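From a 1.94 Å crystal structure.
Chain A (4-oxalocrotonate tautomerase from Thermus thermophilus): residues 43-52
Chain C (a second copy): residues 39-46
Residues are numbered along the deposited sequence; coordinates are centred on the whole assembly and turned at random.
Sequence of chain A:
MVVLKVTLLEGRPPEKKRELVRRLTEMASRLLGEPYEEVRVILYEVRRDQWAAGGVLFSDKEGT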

# COMPACT_ATOMS: atom_id res chain seq x y z
N LEU A 43 11.53 -2.74 3.29
CA LEU A 43 12.12 -2.35 2.04
C LEU A 43 11.31 -3.04 0.95
O LEU A 43 11.33 -4.27 0.82
CB LEU A 43 13.60 -2.78 1.97
CG LEU A 43 14.49 -2.21 3.08
CD1 LEU A 43 15.95 -2.59 2.83
CD2 LEU A 43 14.38 -0.69 3.10
N TYR A 44 10.56 -2.23 0.22
CA TYR A 44 9.74 -2.73 -0.88
C TYR A 44 10.60 -2.51 -2.12
O TYR A 44 10.61 -1.43 -2.69
CB TYR A 44 8.46 -1.91 -0.99
CG TYR A 44 7.62 -2.23 -2.21
CD1 TYR A 44 6.79 -1.27 -2.77
CD2 TYR A 44 7.68 -3.48 -2.82
CE1 TYR A 44 6.04 -1.53 -3.91
CE2 TYR A 44 6.94 -3.76 -3.97
CZ TYR A 44 6.12 -2.78 -4.51
OH TYR A 44 5.39 -3.02 -5.65
N GLU A 45 11.33 -3.54 -2.52
CA GLU A 45 12.22 -3.46 -3.67
C GLU A 45 11.47 -3.84 -4.94
O GLU A 45 10.91 -4.95 -5.04
CB GLU A 45 13.43 -4.38 -3.46
CG GLU A 45 14.30 -3.98 -2.27
CD GLU A 45 15.45 -4.94 -2.05
OE1 GLU A 45 15.26 -5.97 -1.36
OE2 GLU A 45 16.55 -4.68 -2.58
N VAL A 46 11.47 -2.94 -5.90
CA VAL A 46 10.76 -3.20 -7.14
C VAL A 46 11.74 -3.47 -8.27
O VAL A 46 12.84 -2.92 -8.32
CB VAL A 46 9.82 -2.04 -7.50
CG1 VAL A 46 8.94 -1.71 -6.30
CG2 VAL A 46 10.61 -0.83 -7.91
N ARG A 47 11.33 -4.34 -9.18
CA ARG A 47 12.18 -4.68 -10.30
C ARG A 47 12.07 -3.62 -11.38
O ARG A 47 11.11 -2.87 -11.42
CB ARG A 47 11.81 -6.07 -10.82
CG ARG A 47 12.00 -7.14 -9.72
CD ARG A 47 12.23 -8.52 -10.32
NE ARG A 47 11.01 -9.05 -10.93
CZ ARG A 47 10.02 -9.61 -10.24
NH1 ARG A 47 8.95 -10.07 -10.88
NH2 ARG A 47 10.10 -9.70 -8.92
N ARG A 48 13.06 -3.56 -12.25
CA ARG A 48 13.05 -2.55 -13.30
C ARG A 48 11.89 -2.65 -14.27
O ARG A 48 11.50 -1.65 -14.86
CB ARG A 48 14.39 -2.57 -14.05
CG ARG A 48 15.52 -1.95 -13.23
CD ARG A 48 16.82 -1.98 -14.01
NE ARG A 48 17.84 -1.12 -13.42
CZ ARG A 48 18.28 -1.21 -12.17
NH1 ARG A 48 19.21 -0.39 -11.72
NH2 ARG A 48 17.77 -2.13 -11.37
N ASP A 49 11.33 -3.84 -14.46
CA ASP A 49 10.19 -3.96 -15.38
C ASP A 49 8.86 -3.77 -14.63
O ASP A 49 7.81 -4.13 -15.14
CB ASP A 49 10.22 -5.31 -16.12
CG ASP A 49 10.04 -6.51 -15.20
OD1 ASP A 49 10.42 -6.43 -14.01
OD2 ASP A 49 9.52 -7.55 -15.68
N GLN A 50 8.92 -3.19 -13.43
CA GLN A 50 7.71 -2.93 -12.63
C GLN A 50 7.60 -1.46 -12.21
O GLN A 50 6.70 -1.09 -11.45
CB GLN A 50 7.73 -3.75 -11.34
CG GLN A 50 7.86 -5.24 -11.54
CD GLN A 50 7.88 -5.97 -10.23
OE1 GLN A 50 8.58 -5.58 -9.29
NE2 GLN A 50 7.13 -7.07 -10.15
N TRP A 51 8.52 -0.63 -12.69
CA TRP A 51 8.50 0.78 -12.31
C TRP A 51 8.69 1.65 -13.53
O TRP A 51 9.58 1.42 -14.34
CB TRP A 51 9.63 1.07 -11.30
CG TRP A 51 9.22 2.13 -10.26
CD1 TRP A 51 8.02 2.80 -10.19
CD2 TRP A 51 10.00 2.61 -9.15
NE1 TRP A 51 8.01 3.65 -9.11
CE2 TRP A 51 9.21 3.56 -8.46
CE3 TRP A 51 11.29 2.33 -8.69
CZ2 TRP A 51 9.67 4.23 -7.33
CZ3 TRP A 51 11.75 3.00 -7.55
CH2 TRP A 51 10.94 3.94 -6.89
N ALA A 52 7.85 2.67 -13.66
CA ALA A 52 7.94 3.53 -14.82
C ALA A 52 7.76 5.00 -14.45
O ALA A 52 7.07 5.34 -13.49
CB ALA A 52 6.89 3.13 -15.82
N VAL C 39 4.43 11.56 -14.21
CA VAL C 39 3.53 10.46 -13.87
C VAL C 39 4.34 9.19 -13.66
O VAL C 39 5.15 8.81 -14.50
CB VAL C 39 2.50 10.23 -14.98
CG1 VAL C 39 1.52 9.12 -14.58
CG2 VAL C 39 1.78 11.53 -15.25
N ARG C 40 4.11 8.55 -12.52
CA ARG C 40 4.82 7.33 -12.18
C ARG C 40 3.82 6.18 -12.12
O ARG C 40 2.67 6.37 -11.73
CB ARG C 40 5.48 7.45 -10.80
CG ARG C 40 6.28 8.74 -10.61
CD ARG C 40 7.63 8.70 -11.30
NE ARG C 40 8.57 7.80 -10.65
CZ ARG C 40 9.89 7.86 -10.79
NH1 ARG C 40 10.67 6.99 -10.16
NH2 ARG C 40 10.44 8.80 -11.54
N VAL C 41 4.27 5.00 -12.53
CA VAL C 41 3.42 3.83 -12.52
C VAL C 41 4.22 2.73 -11.87
O VAL C 41 5.39 2.55 -12.19
CB VAL C 41 3.04 3.34 -13.95
CG1 VAL C 41 2.16 2.09 -13.86
CG2 VAL C 41 2.33 4.43 -14.74
N ILE C 42 3.60 2.01 -10.93
CA ILE C 42 4.26 0.89 -10.32
C ILE C 42 3.34 -0.32 -10.51
O ILE C 42 2.12 -0.22 -10.36
CB ILE C 42 4.55 1.13 -8.82
CG1 ILE C 42 5.01 -0.18 -8.17
CG2 ILE C 42 3.32 1.63 -8.11
CD1 ILE C 42 5.65 0.03 -6.81
N LEU C 43 3.94 -1.44 -10.89
CA LEU C 43 3.19 -2.67 -11.11
C LEU C 43 3.48 -3.57 -9.92
O LEU C 43 4.60 -4.02 -9.71
CB LEU C 43 3.63 -3.36 -12.40
CG LEU C 43 3.65 -2.51 -13.67
CD1 LEU C 43 4.13 -3.37 -14.83
CD2 LEU C 43 2.25 -1.95 -13.97
N TYR C 44 2.45 -3.77 -9.11
CA TYR C 44 2.58 -4.64 -7.96
C TYR C 44 2.06 -5.99 -8.48
O TYR C 44 0.87 -6.26 -8.47
CB TYR C 44 1.70 -4.11 -6.83
CG TYR C 44 1.65 -5.00 -5.61
CD1 TYR C 44 0.54 -4.99 -4.77
CD2 TYR C 44 2.71 -5.85 -5.30
CE1 TYR C 44 0.48 -5.80 -3.63
CE2 TYR C 44 2.66 -6.68 -4.16
CZ TYR C 44 1.54 -6.64 -3.33
OH TYR C 44 1.48 -7.43 -2.20
N GLU C 45 2.98 -6.82 -8.98
CA GLU C 45 2.60 -8.12 -9.52
C GLU C 45 2.59 -9.15 -8.39
O GLU C 45 3.61 -9.39 -7.75
CB GLU C 45 3.57 -8.55 -10.61
CG GLU C 45 3.60 -7.61 -11.79
CD GLU C 45 4.65 -8.00 -12.84
OE1 GLU C 45 5.86 -7.80 -12.59
OE2 GLU C 45 4.25 -8.51 -13.90
N VAL C 46 1.42 -9.72 -8.13
CA VAL C 46 1.26 -10.70 -7.06
C VAL C 46 1.44 -12.11 -7.60
O VAL C 46 0.96 -12.44 -8.69
CB VAL C 46 -0.16 -10.57 -6.43
CG1 VAL C 46 -0.29 -11.50 -5.22
CG2 VAL C 46 -0.42 -9.12 -6.03
O HOH W 1 6.21 -4.65 -7.41
O HOH W 2 6.74 -8.78 -7.98

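The contact is a short antiparallel β-ladder between two copies of the tautomerase, extended at one end by a glutamine side chain and two waters and flanked by apolar packing around I42(C). The ladder pairs W51(A) with I42(C) and A52(A) with V41(C). At the hydrogen-bonded pair the backbones bond both ways, A52(A) N to V41(C) O at 2.9 Å and V41(C) N to A52(A) O at 3.0 Å; two residues along, past the non-hydrogen-bonded pair W51(A)/I42(C), L43(C) N donates to Q50(A) O at 2.8 Å and 168°, nearly straight. Close Cα-H contacts fill in between, as from I42(C) CA to Q50(A) O, 3.3 Å.

Q50(A) carries the contact beyond the ladder. Its NE2 donates to E45(C) OE1 at 2.8 Å, while its OE1 turns back on its own chain and accepts from R47(A) N at 3.0 Å, tying the side chain to the turn that precedes the strand. R47(A) NH1 lies 4.2 Å from E45(C) OE1, but the oxygen sits well out of the guanidinium plane, so only opposite charges are near each other. The O of water 1 lies 2.5 Å from Y44(A) OH and 2.9 Å from L43(C) O, to which the water donates, and water 2 accepts from Q50(A) NE2 and donates to E45(C) O.

W51(A) and I42(C) share one face of the sheet, where W51(A) CD1 comes within 4.1 Å of I42(C) CB. The extended I42(C) side chain (chi1 and chi2 both t) reaches farther, its CD1 3.3 Å from Y44(A) CE1 and 3.8 Å from V46(A) CG1. On the other face, A52(A) CB and V41(C) CB are 4.3 Å apart. R40(C) NH1 lies over a face of the W51(A) indole, 4.1 Å from CZ2 of W51(A); the cation-π geometry is long and at most weakly attractive.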